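Local coordinates for arginine kinase (Anthopleura japonica, PDB 4RF9), which catalyses the reversible transfer of a phosphoryl group from ATP to L-arginine, giving N(omega)-phospho-L-arginine and ADP, in a monomeric chain of two approximate repeats, at residues A[290-295]-A[332-337]; A[115-120]-A[350-355]; A[133-138]-A[231-236]; A[150-155]-A[213-218]. All coordinates share one frame; numbering follows the deposited sequence.

Interaction 1. Residues A[290-295]-A[332-337]; sequences VHVKIP and YDISNR
Val-290 and Ile-334 exchange two backbone hydrogen bonds, Val-290 N to Ile-334 O (2.9 Å) and Ile-334 N to Val-290 O (2.8 Å). Val-292 and Tyr-332 repeat the exchange two residues on, and between these hydrogen-bonded pairs lies the non-hydrogen-bonded pair of His-291 and Asp-333. There His-291 CA sends a CA-H...O contact to Tyr-332 O.

Asp-333 holds its CG trans to the backbone N (chi1 -173°), which swings the carboxylate toward the His-291 ring. Asp-333 CB lies 3.7 Å from His-291 CD2. Asp-333 CG stands 3.5 Å from His-291 NE2. At the tip, Asp-333 OD1 lies in the ring plane at the edge, 3.1 Å from His-291 CD2; its approach to NE2 is too badly angled for a hydrogen bond. OD2 instead makes a salt bridge to Arg-287. Carboxylate and imidazole planes stand 81° apart.

The other face is mainly apolar. Val-292 CG1 meets Ile-334 CG1 at 3.7 Å, and just past the strand end Ile-294 CG2 comes up to Tyr-332 CD1 at 3.5 Å, the side chains crossing at about a right angle. Tyr-332 OH is hydrogen-bonded to Lys-298.

Ile-334 packs on Met-351 of helix 344-369, which covers this face; on the opposite one stands His-291, predicted to bind ATP. This is an antiparallel strand pair of the eight-stranded sheet in the phosphagen kinase catalytic domain, at its probable nucleotide site.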
loop_
_atom_site.group_PDB
_atom_site.type_symbol
_atom_site.label_atom_id
_atom_site.label_comp_id
_atom_site.label_asym_id
_atom_site.label_seq_id
_atom_site.Cartn_x
_atom_site.Cartn_y
_atom_site.Cartn_z
ATOM N N VAL A 290 13.091 -3.189 -0.737
ATOM C CA VAL A 290 11.868 -3.978 -0.688
ATOM C C VAL A 290 11.504 -4.252 0.767
ATOM O O VAL A 290 12.360 -4.638 1.563
ATOM C CB VAL A 290 12.033 -5.333 -1.417
ATOM C CG1 VAL A 290 10.817 -6.220 -1.186
ATOM C CG2 VAL A 290 12.273 -5.125 -2.905
ATOM N N HIS A 291 10.239 -4.035 1.114
ATOM C CA HIS A 291 9.733 -4.397 2.432
ATOM C C HIS A 291 9.051 -5.759 2.357
ATOM O O HIS A 291 8.109 -5.945 1.587
ATOM C CB HIS A 291 8.759 -3.338 2.952
ATOM C CG HIS A 291 9.412 -2.034 3.290
ATOM N ND1 HIS A 291 8.712 -0.957 3.791
ATOM C CD2 HIS A 291 10.704 -1.635 3.202
ATOM C CE1 HIS A 291 9.543 0.050 3.997
ATOM N NE2 HIS A 291 10.757 -0.336 3.646
ATOM N N VAL A 292 9.535 -6.708 3.152
ATOM C CA VAL A 292 9.025 -8.077 3.101
ATOM C C VAL A 292 8.925 -8.705 4.494
ATOM O O VAL A 292 9.861 -8.638 5.291
ATOM C CB VAL A 292 9.878 -8.968 2.155
ATOM C CG1 VAL A 292 11.351 -8.943 2.552
ATOM C CG2 VAL A 292 9.343 -10.397 2.117
ATOM N N LYS A 293 7.771 -9.299 4.785
ATOM C CA LYS A 293 7.559 -9.991 6.050
ATOM C C LYS A 293 8.223 -11.359 5.993
ATOM O O LYS A 293 7.729 -12.268 5.326
ATOM C CB LYS A 293 6.062 -10.132 6.338
ATOM C CG LYS A 293 5.733 -10.897 7.610
ATOM C CD LYS A 293 4.284 -10.671 8.021
ATOM C CE LYS A 293 3.875 -11.584 9.169
ATOM N NZ LYS A 293 3.831 -13.019 8.764
ATOM N N ILE A 294 9.341 -11.506 6.697
ATOM C CA ILE A 294 10.180 -12.692 6.535
ATOM C C ILE A 294 10.684 -13.308 7.869
ATOM O O ILE A 294 11.852 -13.678 7.994
ATOM C CB ILE A 294 11.342 -12.354 5.538
ATOM C CG1 ILE A 294 11.850 -13.599 4.808
ATOM C CG2 ILE A 294 12.430 -11.466 6.181
ATOM C CD1 ILE A 294 11.239 -13.768 3.427
ATOM N N PRO A 295 9.777 -13.479 8.852
ATOM C CA PRO A 295 10.187 -13.816 10.224
ATOM C C PRO A 295 10.933 -15.147 10.348
ATOM O O PRO A 295 11.918 -15.233 11.082
ATOM C CB PRO A 295 8.851 -13.895 10.984
ATOM C CG PRO A 295 7.819 -13.300 10.061
ATOM C CD PRO A 295 8.319 -13.589 8.689
ATOM N N TYR A 332 11.022 -6.704 7.116
ATOM C CA TYR A 332 12.373 -6.192 6.961
ATOM C C TYR A 332 12.528 -5.334 5.714
ATOM O O TYR A 332 11.933 -5.613 4.671
ATOM C CB TYR A 332 13.381 -7.342 6.917
ATOM C CG TYR A 332 13.590 -8.023 8.247
ATOM C CD1 TYR A 332 12.708 -8.996 8.698
ATOM C CD2 TYR A 332 14.673 -7.696 9.052
ATOM C CE1 TYR A 332 12.897 -9.621 9.913
ATOM C CE2 TYR A 332 14.871 -8.316 10.270
ATOM C CZ TYR A 332 13.979 -9.280 10.694
ATOM O OH TYR A 332 14.167 -9.903 11.906
ATOM N N ASP A 333 13.333 -4.285 5.833
ATOM C CA ASP A 333 13.706 -3.492 4.676
ATOM C C ASP A 333 14.983 -4.062 4.070
ATOM O O ASP A 333 16.067 -3.938 4.642
ATOM C CB ASP A 333 13.902 -2.022 5.054
ATOM C CG ASP A 333 14.119 -1.140 3.842
ATOM O OD1 ASP A 333 13.741 -1.565 2.729
ATOM O OD2 ASP A 333 14.663 -0.027 3.995
ATOM N N ILE A 334 14.841 -4.709 2.919
ATOM C CA ILE A 334 15.987 -5.256 2.215
ATOM C C ILE A 334 16.474 -4.210 1.230
ATOM O O ILE A 334 15.672 -3.570 0.554
ATOM C CB ILE A 334 15.621 -6.542 1.447
ATOM C CG1 ILE A 334 14.735 -7.446 2.306
ATOM C CG2 ILE A 334 16.882 -7.276 1.001
ATOM C CD1 ILE A 334 15.430 -8.005 3.526
ATOM N N SER A 335 17.786 -4.022 1.156
ATOM C CA SER A 335 18.340 -3.018 0.260
ATOM C C SER A 335 19.766 -3.333 -0.185
ATOM O O SER A 335 20.466 -4.128 0.440
ATOM C CB SER A 335 18.272 -1.630 0.903
ATOM O OG SER A 335 18.930 -1.615 2.157
ATOM N N ASN A 336 20.178 -2.699 -1.279
ATOM C CA ASN A 336 21.519 -2.865 -1.825
ATOM C C ASN A 336 22.558 -2.162 -0.964
ATOM O O ASN A 336 22.261 -1.160 -0.316
ATOM C CB ASN A 336 21.572 -2.310 -3.247
ATOM C CG ASN A 336 21.275 -0.821 -3.299
ATOM O OD1 ASN A 336 20.153 -0.393 -3.031
ATOM N ND2 ASN A 336 22.279 -0.026 -3.650
ATOM N N ARG A 337 23.780 -2.686 -0.965
ATOM C CA ARG A 337 24.873 -2.078 -0.211
ATOM C C ARG A 337 25.994 -1.570 -1.116
ATOM O O ARG A 337 26.924 -0.910 -0.651
ATOM C CB ARG A 337 25.435 -3.057 0.822
ATOM C CG ARG A 337 25.039 -2.730 2.251
ATOM C CD ARG A 337 25.785 -3.598 3.249
ATOM N NE ARG A 337 25.364 -4.992 3.192
ATOM C CZ ARG A 337 26.079 -6.002 3.677
ATOM N NH1 ARG A 337 27.253 -5.770 4.246
ATOM N NH2 ARG A 337 25.624 -7.245 3.589
#

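Interaction 2. Residues A[115-120]-A[350-355]; sequences VKAPDL and DMYDGV
Tyr-352 reaches out from helix 344-369 into the bend of residues 116-120 and supplies the largest share of the contact. Its CG is anti to the backbone N (chi1 177°), which carries the phenol away from the helix.

The polar interaction is one hydrogen bond: Tyr-352 OH donates to Pro-118 O at 2.9 Å, with the donor tilted 16° from the carbonyl plane. This ties the end of the tyrosine to the loop backbone.

One CH-pi contact covers a ring face. Ala-117 CB sits 3.8 Å from the centroid of the Tyr-352 ring, 25° off the normal and displaced toward the CD1-CE1 side. Lys-116 O lies over that face too.

The segment 115-120 belongs to the long connection between helix 86-96 and strand 127-136, the first strand of the catalytic sheet. The contact holds it against the long helix that follows the last sheet strand, joining chain parts far apart in sequence.

Apolar packing completes the contact. Pro-118 CD approaches Tyr-352 CZ at 3.8 Å, the pyrrolidine and phenol crossing at about a right angle. Leu-120 packs both methyls on Tyr-352, Leu-120 CD1 coming to 3.5 Å from Tyr-352 CZ; Leu-120 CD2 also reaches Val-355 CG1 at 3.9 Å. Leu-120 and Val-355 both also touch Ile-127 of the sheet, while Ile-246 of helix 246-264 packs against Tyr-352.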
loop_
_atom_site.group_PDB
_atom_site.type_symbol
_atom_site.label_atom_id
_atom_site.label_comp_id
_atom_site.label_asym_id
_atom_site.label_seq_id
_atom_site.Cartn_x
_atom_site.Cartn_y
_atom_site.Cartn_z
ATOM N N VAL A 115 17.104 -6.892 -17.359
ATOM C CA VAL A 115 16.639 -7.458 -16.100
ATOM C C VAL A 115 15.578 -8.525 -16.348
ATOM O O VAL A 115 14.595 -8.283 -17.048
ATOM C CB VAL A 115 16.046 -6.376 -15.174
ATOM C CG1 VAL A 115 15.569 -7.001 -13.871
ATOM C CG2 VAL A 115 17.069 -5.283 -14.905
ATOM N N LYS A 116 15.786 -9.705 -15.776
ATOM C CA LYS A 116 14.814 -10.787 -15.873
ATOM C C LYS A 116 14.116 -10.978 -14.531
ATOM O O LYS A 116 14.641 -11.634 -13.633
ATOM C CB LYS A 116 15.494 -12.080 -16.322
ATOM C CG LYS A 116 16.236 -11.950 -17.643
ATOM C CD LYS A 116 15.327 -11.371 -18.719
ATOM C CE LYS A 116 15.970 -11.425 -20.096
ATOM N NZ LYS A 116 17.246 -10.660 -20.158
ATOM N N ALA A 117 12.929 -10.393 -14.401
ATOM C CA ALA A 117 12.235 -10.362 -13.119
ATOM C C ALA A 117 10.722 -10.553 -13.239
ATOM O O ALA A 117 9.970 -9.578 -13.225
ATOM C CB ALA A 117 12.552 -9.054 -12.391
ATOM N N PRO A 118 10.273 -11.814 -13.360
ATOM C CA PRO A 118 8.838 -12.113 -13.303
ATOM C C PRO A 118 8.298 -11.704 -11.938
ATOM O O PRO A 118 9.037 -11.816 -10.958
ATOM C CB PRO A 118 8.791 -13.639 -13.450
ATOM C CG PRO A 118 10.066 -13.993 -14.145
ATOM C CD PRO A 118 11.077 -13.021 -13.616
ATOM N N ASP A 119 7.055 -11.229 -11.877
ATOM C CA ASP A 119 6.488 -10.744 -10.622
ATOM C C ASP A 119 6.592 -11.810 -9.536
ATOM O O ASP A 119 6.098 -12.925 -9.690
ATOM C CB ASP A 119 5.032 -10.306 -10.802
ATOM C CG ASP A 119 4.567 -9.369 -9.703
ATOM O OD1 ASP A 119 5.290 -9.226 -8.692
ATOM O OD2 ASP A 119 3.478 -8.778 -9.844
ATOM N N LEU A 120 7.247 -11.443 -8.442
ATOM C CA LEU A 120 7.647 -12.389 -7.412
ATOM C C LEU A 120 6.493 -12.797 -6.506
ATOM O O LEU A 120 6.342 -13.973 -6.165
ATOM C CB LEU A 120 8.771 -11.775 -6.575
ATOM C CG LEU A 120 9.966 -12.657 -6.228
ATOM C CD1 LEU A 120 10.313 -13.580 -7.386
ATOM C CD2 LEU A 120 11.152 -11.776 -5.873
ATOM N N ASP A 350 20.433 -8.573 -8.493
ATOM C CA ASP A 350 20.846 -9.095 -7.192
ATOM C C ASP A 350 19.720 -8.892 -6.191
ATOM O O ASP A 350 19.460 -9.747 -5.341
ATOM C CB ASP A 350 22.109 -8.386 -6.695
ATOM C CG ASP A 350 23.340 -8.757 -7.497
ATOM O OD1 ASP A 350 23.305 -9.799 -8.182
ATOM O OD2 ASP A 350 24.344 -8.014 -7.435
ATOM N N MET A 351 19.060 -7.744 -6.309
ATOM C CA MET A 351 17.946 -7.388 -5.444
ATOM C C MET A 351 16.820 -8.391 -5.636
ATOM O O MET A 351 16.264 -8.908 -4.668
ATOM C CB MET A 351 17.448 -5.976 -5.763
ATOM C CG MET A 351 16.583 -5.378 -4.674
ATOM S SD MET A 351 17.475 -5.377 -3.110
ATOM C CE MET A 351 16.119 -5.328 -1.951
ATOM N N TYR A 352 16.504 -8.668 -6.898
ATOM C CA TYR A 352 15.454 -9.618 -7.249
ATOM C C TYR A 352 15.779 -11.029 -6.766
ATOM O O TYR A 352 14.973 -11.660 -6.082
ATOM C CB TYR A 352 15.218 -9.626 -8.764
ATOM C CG TYR A 352 14.198 -10.649 -9.223
ATOM C CD1 TYR A 352 12.839 -10.366 -9.191
ATOM C CD2 TYR A 352 14.595 -11.899 -9.689
ATOM C CE1 TYR A 352 11.904 -11.296 -9.609
ATOM C CE2 TYR A 352 13.667 -12.837 -10.107
ATOM C CZ TYR A 352 12.321 -12.528 -10.066
ATOM O OH TYR A 352 11.392 -13.455 -10.480
ATOM N N ASP A 353 16.961 -11.515 -7.138
ATOM C CA ASP A 353 17.398 -12.866 -6.792
ATOM C C ASP A 353 17.531 -13.048 -5.284
ATOM O O ASP A 353 17.188 -14.099 -4.740
ATOM C CB ASP A 353 18.733 -13.186 -7.473
ATOM C CG ASP A 353 18.663 -13.077 -8.986
ATOM O OD1 ASP A 353 17.540 -13.036 -9.528
ATOM O OD2 ASP A 353 19.729 -13.039 -9.632
ATOM N N GLY A 354 18.034 -12.014 -4.614
ATOM C CA GLY A 354 18.206 -12.041 -3.175
ATOM C C GLY A 354 16.889 -12.170 -2.436
ATOM O O GLY A 354 16.755 -12.993 -1.531
ATOM N N VAL A 355 15.917 -11.350 -2.826
ATOM C CA VAL A 355 14.591 -11.381 -2.221
ATOM C C VAL A 355 13.912 -12.719 -2.497
ATOM O O VAL A 355 13.276 -13.300 -1.617
ATOM C CB VAL A 355 13.707 -10.221 -2.741
ATOM C CG1 VAL A 355 12.256 -10.422 -2.337
ATOM C CG2 VAL A 355 14.226 -8.884 -2.228
#

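Interaction 3. Residues A[133-138]-A[231-236]; sequences RVARSL and EEDHLR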
loop_
_atom_site.group_PDB
_atom_site.type_symbol
_atom_site.label_atom_id
_atom_site.label_comp_id
_atom_site.label_asym_id
_atom_site.label_seq_id
_atom_site.Cartn_x
_atom_site.Cartn_y
_atom_site.Cartn_z
ATOM N N ARG A 133 15.456 4.148 -6.020
ATOM C CA ARG A 133 15.853 5.550 -6.064
ATOM C C ARG A 133 17.165 5.701 -6.819
ATOM O O ARG A 133 18.082 4.909 -6.633
ATOM C CB ARG A 133 16.004 6.098 -4.638
ATOM C CG ARG A 133 16.514 7.540 -4.538
ATOM C CD ARG A 133 18.039 7.628 -4.392
ATOM N NE ARG A 133 18.501 7.309 -3.044
ATOM C CZ ARG A 133 19.781 7.268 -2.683
ATOM N NH1 ARG A 133 20.736 7.520 -3.571
ATOM N NH2 ARG A 133 20.111 6.973 -1.432
ATOM N N VAL A 134 17.255 6.721 -7.667
ATOM C CA VAL A 134 18.531 7.090 -8.272
ATOM C C VAL A 134 18.817 8.576 -8.063
ATOM O O VAL A 134 17.897 9.393 -7.989
ATOM C CB VAL A 134 18.592 6.764 -9.783
ATOM C CG1 VAL A 134 18.553 5.257 -10.012
ATOM C CG2 VAL A 134 17.465 7.456 -10.530
ATOM N N ALA A 135 20.099 8.912 -7.949
ATOM C CA ALA A 135 20.532 10.299 -7.887
ATOM C C ALA A 135 21.258 10.646 -9.181
ATOM O O ALA A 135 22.061 9.855 -9.678
ATOM C CB ALA A 135 21.437 10.523 -6.683
ATOM N N ARG A 136 20.964 11.821 -9.732
ATOM C CA ARG A 136 21.538 12.238 -11.009
ATOM C C ARG A 136 21.880 13.728 -11.019
ATOM O O ARG A 136 21.274 14.519 -10.296
ATOM C CB ARG A 136 20.583 11.914 -12.159
ATOM C CG ARG A 136 20.458 10.430 -12.476
ATOM C CD ARG A 136 21.773 9.853 -12.977
ATOM N NE ARG A 136 21.620 8.471 -13.412
ATOM C CZ ARG A 136 21.799 7.415 -12.624
ATOM N NH1 ARG A 136 22.147 7.581 -11.356
ATOM N NH2 ARG A 136 21.634 6.190 -13.107
ATOM N N SER A 137 22.856 14.100 -11.843
ATOM C CA SER A 137 23.270 15.494 -11.985
ATOM C C SER A 137 23.480 15.854 -13.457
ATOM O O SER A 137 24.062 15.083 -14.215
ATOM C CB SER A 137 24.547 15.759 -11.179
ATOM O OG SER A 137 24.322 15.583 -9.791
ATOM N N LEU A 138 23.003 17.034 -13.846
ATOM C CA LEU A 138 23.032 17.481 -15.238
ATOM C C LEU A 138 24.411 17.932 -15.716
ATOM O O LEU A 138 25.182 18.517 -14.956
ATOM C CB LEU A 138 22.042 18.632 -15.435
ATOM C CG LEU A 138 20.669 18.323 -16.034
ATOM C CD1 LEU A 138 20.040 17.101 -15.381
ATOM C CD2 LEU A 138 19.762 19.538 -15.893
ATOM N N GLU A 231 17.450 19.213 -4.480
ATOM C CA GLU A 231 17.588 19.016 -3.043
ATOM C C GLU A 231 19.066 18.834 -2.703
ATOM O O GLU A 231 19.809 19.810 -2.612
ATOM C CB GLU A 231 16.765 17.816 -2.566
ATOM C CG GLU A 231 16.667 17.689 -1.051
ATOM C CD GLU A 231 17.142 16.338 -0.550
ATOM O OE1 GLU A 231 17.256 16.163 0.681
ATOM O OE2 GLU A 231 17.400 15.450 -1.389
ATOM N N GLU A 232 19.487 17.584 -2.533
ATOM C CA GLU A 232 20.883 17.267 -2.252
ATOM C C GLU A 232 21.661 17.095 -3.552
ATOM O O GLU A 232 22.866 17.345 -3.610
ATOM C CB GLU A 232 20.984 15.997 -1.406
ATOM C CG GLU A 232 22.404 15.638 -1.004
ATOM C CD GLU A 232 22.473 14.373 -0.178
ATOM O OE1 GLU A 232 21.467 14.033 0.479
ATOM O OE2 GLU A 232 23.535 13.716 -0.190
ATOM N N ASP A 233 20.961 16.646 -4.588
ATOM C CA ASP A 233 21.498 16.631 -5.942
ATOM C C ASP A 233 20.510 17.339 -6.862
ATOM O O ASP A 233 19.429 17.734 -6.422
ATOM C CB ASP A 233 21.741 15.195 -6.421
ATOM C CG ASP A 233 22.780 14.471 -5.588
ATOM O OD1 ASP A 233 23.984 14.751 -5.763
ATOM O OD2 ASP A 233 22.394 13.619 -4.760
ATOM N N HIS A 234 20.887 17.512 -8.127
ATOM C CA HIS A 234 19.996 18.117 -9.111
ATOM C C HIS A 234 18.706 17.316 -9.180
ATOM O O HIS A 234 17.610 17.871 -9.121
ATOM C CB HIS A 234 20.648 18.145 -10.497
ATOM C CG HIS A 234 21.908 18.951 -10.561
ATOM N ND1 HIS A 234 22.733 18.953 -11.664
ATOM C CD2 HIS A 234 22.483 19.782 -9.659
ATOM C CE1 HIS A 234 23.765 19.747 -11.439
ATOM N NE2 HIS A 234 23.636 20.263 -10.230
ATOM N N LEU A 235 18.854 16.001 -9.284
ATOM C CA LEU A 235 17.712 15.112 -9.429
ATOM C C LEU A 235 17.744 13.951 -8.444
ATOM O O LEU A 235 18.724 13.211 -8.372
ATOM C CB LEU A 235 17.653 14.564 -10.855
ATOM C CG LEU A 235 17.405 15.564 -11.984
ATOM C CD1 LEU A 235 17.509 14.866 -13.330
ATOM C CD2 LEU A 235 16.048 16.238 -11.824
ATOM N N ARG A 236 16.665 13.802 -7.682
ATOM C CA ARG A 236 16.434 12.582 -6.922
ATOM C C ARG A 236 15.182 11.915 -7.474
ATOM O O ARG A 236 14.060 12.333 -7.188
ATOM C CB ARG A 236 16.286 12.868 -5.428
ATOM C CG ARG A 236 16.157 11.612 -4.580
ATOM C CD ARG A 236 16.546 11.878 -3.135
ATOM N NE ARG A 236 17.989 12.033 -2.972
ATOM C CZ ARG A 236 18.751 11.204 -2.265
ATOM N NH1 ARG A 236 18.206 10.164 -1.649
ATOM N NH2 ARG A 236 20.057 11.417 -2.165
#
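Strands 127-136 and 235-242, antiparallel neighbours in the catalytic sheet, meet here beside the predicted ATP site. Arg-136 and Leu-235 form the hydrogen-bonded pair: Arg-136 N to Leu-235 O and Leu-235 N to Arg-136 O, both 3.0 Å. Ala-135 and Arg-236 form the adjoining non-hydrogen-bonded pair.

Beyond the strand, the imidazole of His-234 takes over from the backbone. Its ND1 accepts Leu-138 N at 2.9 Å, with the donor tilted 16° from the ring plane. NE2 is bonded to Gly-142 O, so both ring nitrogens are engaged and its rotation is fixed. Leu-138 CD1 packs on Leu-235 CD1 at 4.0 Å.

At the other end two arginines come together. Arg-236 NH1 stands over one face of the Arg-133 guanidinium, 3.2 Å from Arg-133 NE, and the two planes are 42° apart. Bends at chi2 and chi3 bring the Arg-133 head round to this position; its NH1 is bonded to Asn-281. Arg-236 also has long, charge-only salt bridges to Glu-231 and Glu-232, the latter a substrate-binding residue by similarity. Both arginines are predicted to bind ATP, and their gathering is consistent with the phosphate-binding pocket of phosphagen kinases.

Interaction 4. Residues A[150-155]-A[213-218]; sequences AHRLEI and EGRGIY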
loop_
_atom_site.group_PDB
_atom_site.type_symbol
_atom_site.label_atom_id
_atom_site.label_comp_id
_atom_site.label_asym_id
_atom_site.label_seq_id
_atom_site.Cartn_x
_atom_site.Cartn_y
_atom_site.Cartn_z
ATOM N N ALA A 150 21.818 31.307 -10.731
ATOM C CA ALA A 150 21.227 31.282 -12.061
ATOM C C ALA A 150 21.185 29.867 -12.635
ATOM O O ALA A 150 20.228 29.495 -13.313
ATOM C CB ALA A 150 21.989 32.216 -12.993
ATOM N N HIS A 151 22.222 29.081 -12.357
ATOM C CA HIS A 151 22.294 27.711 -12.856
ATOM C C HIS A 151 21.270 26.785 -12.201
ATOM O O HIS A 151 20.741 25.888 -12.853
ATOM C CB HIS A 151 23.708 27.139 -12.706
ATOM C CG HIS A 151 24.650 27.570 -13.786
ATOM N ND1 HIS A 151 25.993 27.253 -13.774
ATOM C CD2 HIS A 151 24.441 28.287 -14.916
ATOM C CE1 HIS A 151 26.571 27.762 -14.848
ATOM N NE2 HIS A 151 25.653 28.393 -15.557
ATOM N N ARG A 152 20.991 27.002 -10.919
ATOM C CA ARG A 152 19.982 26.209 -10.225
ATOM C C ARG A 152 18.611 26.444 -10.850
ATOM O O ARG A 152 17.819 25.512 -11.011
ATOM C CB ARG A 152 19.945 26.547 -8.733
ATOM C CG ARG A 152 19.011 25.650 -7.938
ATOM C CD ARG A 152 18.909 26.071 -6.482
ATOM N NE ARG A 152 20.126 25.795 -5.722
ATOM C CZ ARG A 152 21.028 26.717 -5.397
ATOM N NH1 ARG A 152 20.848 27.978 -5.766
ATOM N NH2 ARG A 152 22.104 26.380 -4.701
ATOM N N LEU A 153 18.345 27.698 -11.204
ATOM C CA LEU A 153 17.109 28.076 -11.883
ATOM C C LEU A 153 17.037 27.474 -13.281
ATOM O O LEU A 153 15.995 26.963 -13.692
ATOM C CB LEU A 153 16.992 29.602 -11.966
ATOM C CG LEU A 153 16.649 30.323 -10.659
ATOM C CD1 LEU A 153 16.934 31.814 -10.764
ATOM C CD2 LEU A 153 15.196 30.079 -10.263
ATOM N N GLU A 154 18.149 27.539 -14.005
ATOM C CA GLU A 154 18.217 26.994 -15.355
ATOM C C GLU A 154 18.023 25.479 -15.343
ATOM O O GLU A 154 17.402 24.918 -16.245
ATOM C CB GLU A 154 19.549 27.358 -16.013
ATOM C CG GLU A 154 19.683 26.873 -17.445
ATOM C CD GLU A 154 20.968 27.338 -18.097
ATOM O OE1 GLU A 154 21.142 28.563 -18.262
ATOM O OE2 GLU A 154 21.805 26.478 -18.443
ATOM N N ILE A 155 18.554 24.826 -14.314
ATOM C CA ILE A 155 18.375 23.391 -14.137
ATOM C C ILE A 155 16.905 23.044 -13.921
ATOM O O ILE A 155 16.389 22.097 -14.514
ATOM C CB ILE A 155 19.219 22.860 -12.956
ATOM C CG1 ILE A 155 20.696 22.812 -13.343
ATOM C CG2 ILE A 155 18.738 21.479 -12.524
ATOM C CD1 ILE A 155 21.622 22.501 -12.187
ATOM N N GLU A 213 14.464 28.730 -3.682
ATOM C CA GLU A 213 14.495 28.951 -5.131
ATOM C C GLU A 213 15.043 27.759 -5.913
ATOM O O GLU A 213 16.085 27.201 -5.568
ATOM C CB GLU A 213 15.323 30.191 -5.480
ATOM C CG GLU A 213 14.577 31.513 -5.404
ATOM C CD GLU A 213 15.410 32.661 -5.934
ATOM O OE1 GLU A 213 16.284 32.408 -6.791
ATOM O OE2 GLU A 213 15.202 33.812 -5.494
ATOM N N GLY A 214 14.332 27.380 -6.968
ATOM C CA GLY A 214 14.782 26.320 -7.847
ATOM C C GLY A 214 14.435 24.923 -7.371
ATOM O O GLY A 214 14.646 23.952 -8.095
ATOM N N ARG A 215 13.910 24.812 -6.154
ATOM C CA ARG A 215 13.499 23.512 -5.625
ATOM C C ARG A 215 12.054 23.208 -6.003
ATOM O O ARG A 215 11.218 24.107 -6.069
ATOM C CB ARG A 215 13.671 23.447 -4.103
ATOM C CG ARG A 215 15.099 23.196 -3.626
ATOM C CD ARG A 215 15.967 24.439 -3.758
ATOM N NE ARG A 215 17.239 24.306 -3.055
ATOM C CZ ARG A 215 18.074 25.317 -2.832
ATOM N NH1 ARG A 215 19.210 25.111 -2.182
ATOM N NH2 ARG A 215 17.769 26.537 -3.255
ATOM N N GLY A 216 11.762 21.935 -6.248
ATOM C CA GLY A 216 10.432 21.542 -6.669
ATOM C C GLY A 216 10.170 20.054 -6.568
ATOM O O GLY A 216 11.085 19.263 -6.342
ATOM N N ILE A 217 8.906 19.677 -6.737
ATOM C CA ILE A 217 8.495 18.285 -6.648
ATOM C C ILE A 217 7.615 17.906 -7.831
ATOM O O ILE A 217 6.620 18.572 -8.114
ATOM C CB ILE A 217 7.689 18.017 -5.359
ATOM C CG1 ILE A 217 8.486 18.439 -4.123
ATOM C CG2 ILE A 217 7.283 16.551 -5.285
ATOM C CD1 ILE A 217 7.676 18.430 -2.843
ATOM N N TYR A 218 7.991 16.834 -8.522
ATOM C CA TYR A 218 7.175 16.291 -9.598
ATOM C C TYR A 218 6.701 14.903 -9.205
ATOM O O TYR A 218 7.441 14.137 -8.588
ATOM C CB TYR A 218 7.962 16.221 -10.913
ATOM C CG TYR A 218 7.190 15.592 -12.060
ATOM C CD1 TYR A 218 6.389 16.365 -12.892
ATOM C CD2 TYR A 218 7.261 14.225 -12.310
ATOM C CE1 TYR A 218 5.679 15.797 -13.938
ATOM C CE2 TYR A 218 6.553 13.648 -13.352
ATOM C CZ TYR A 218 5.766 14.436 -14.163
ATOM O OH TYR A 218 5.061 13.869 -15.200
#
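Arg-152, on helix 149-163, has the most surface buried in this contact and lays its guanidinium flat on that of Arg-215. The planes are only 2° apart and the centres 4.2 Å, an offset stack in which Arg-152 NE sits over one face of the Arg-215 group, 3.6 Å from Arg-215 CZ. The straight first part of the chain puts Arg-152 CD 3.2 Å from Glu-213 O and 3.5 Å from Arg-215 NH2; the bend at chi3 (-71°) then turns the flat head over its partner.

Arg-215 is held from its own side. Its NH2 donates to Glu-213 O at 2.9 Å, with the oxygen tilted 22° from the guanidinium plane, and to Lys-209 O. These carbonyls would partly offset the like charges of the stack. Asn-230 O takes a weak bond from Arg-215 NE, and Asn-230 ND2 bonds Gly-214 O.

Leu-153 lies at the more exposed side. Its CD1 reaches 4.1 Å from Glu-213 OE1, an oxygen engaged in a salt bridge with Lys-149, and its CD2 comes to 4.3 Å from Gly-214 N. Gly-214, at positive phi and without a side chain that would run into Arg-152 CG, lets the chain pass close to the helix, its CA 4.3 Å from Arg-152 CG.

A stacked arginine pair thus joins helix 149-163 to the turn leading into strand 216-220, near one edge of the antiparallel sheet of the catalytic domain.

How the interactions relate
Interactions 1 and 3 are buried strand pairings in one antiparallel sheet, at strands 286-293 with 331-336 and 127-136 with 235-242; both combine backbone bonds with side chains of the predicted ATP site. Interactions 2 and 4 instead fasten helices to irregular chain: interaction 2, a tyrosine with its hydroxyl bond and apolar neighbours, is partly open at the surface, whereas interaction 4, with stacked guanidinium groups, is mostly buried, Leu-153 at its exposed rim. Each helix contact touches a strand contact. Met-351 CE packs 3.1 Å from Ile-334 O between interactions 1 and 2, and Ile-155 CD1 lies 3.6 Å from His-234 CE1 between interactions 3 and 4. Interactions 2 and 4 lie farthest apart, their centres about 35 Å from each other.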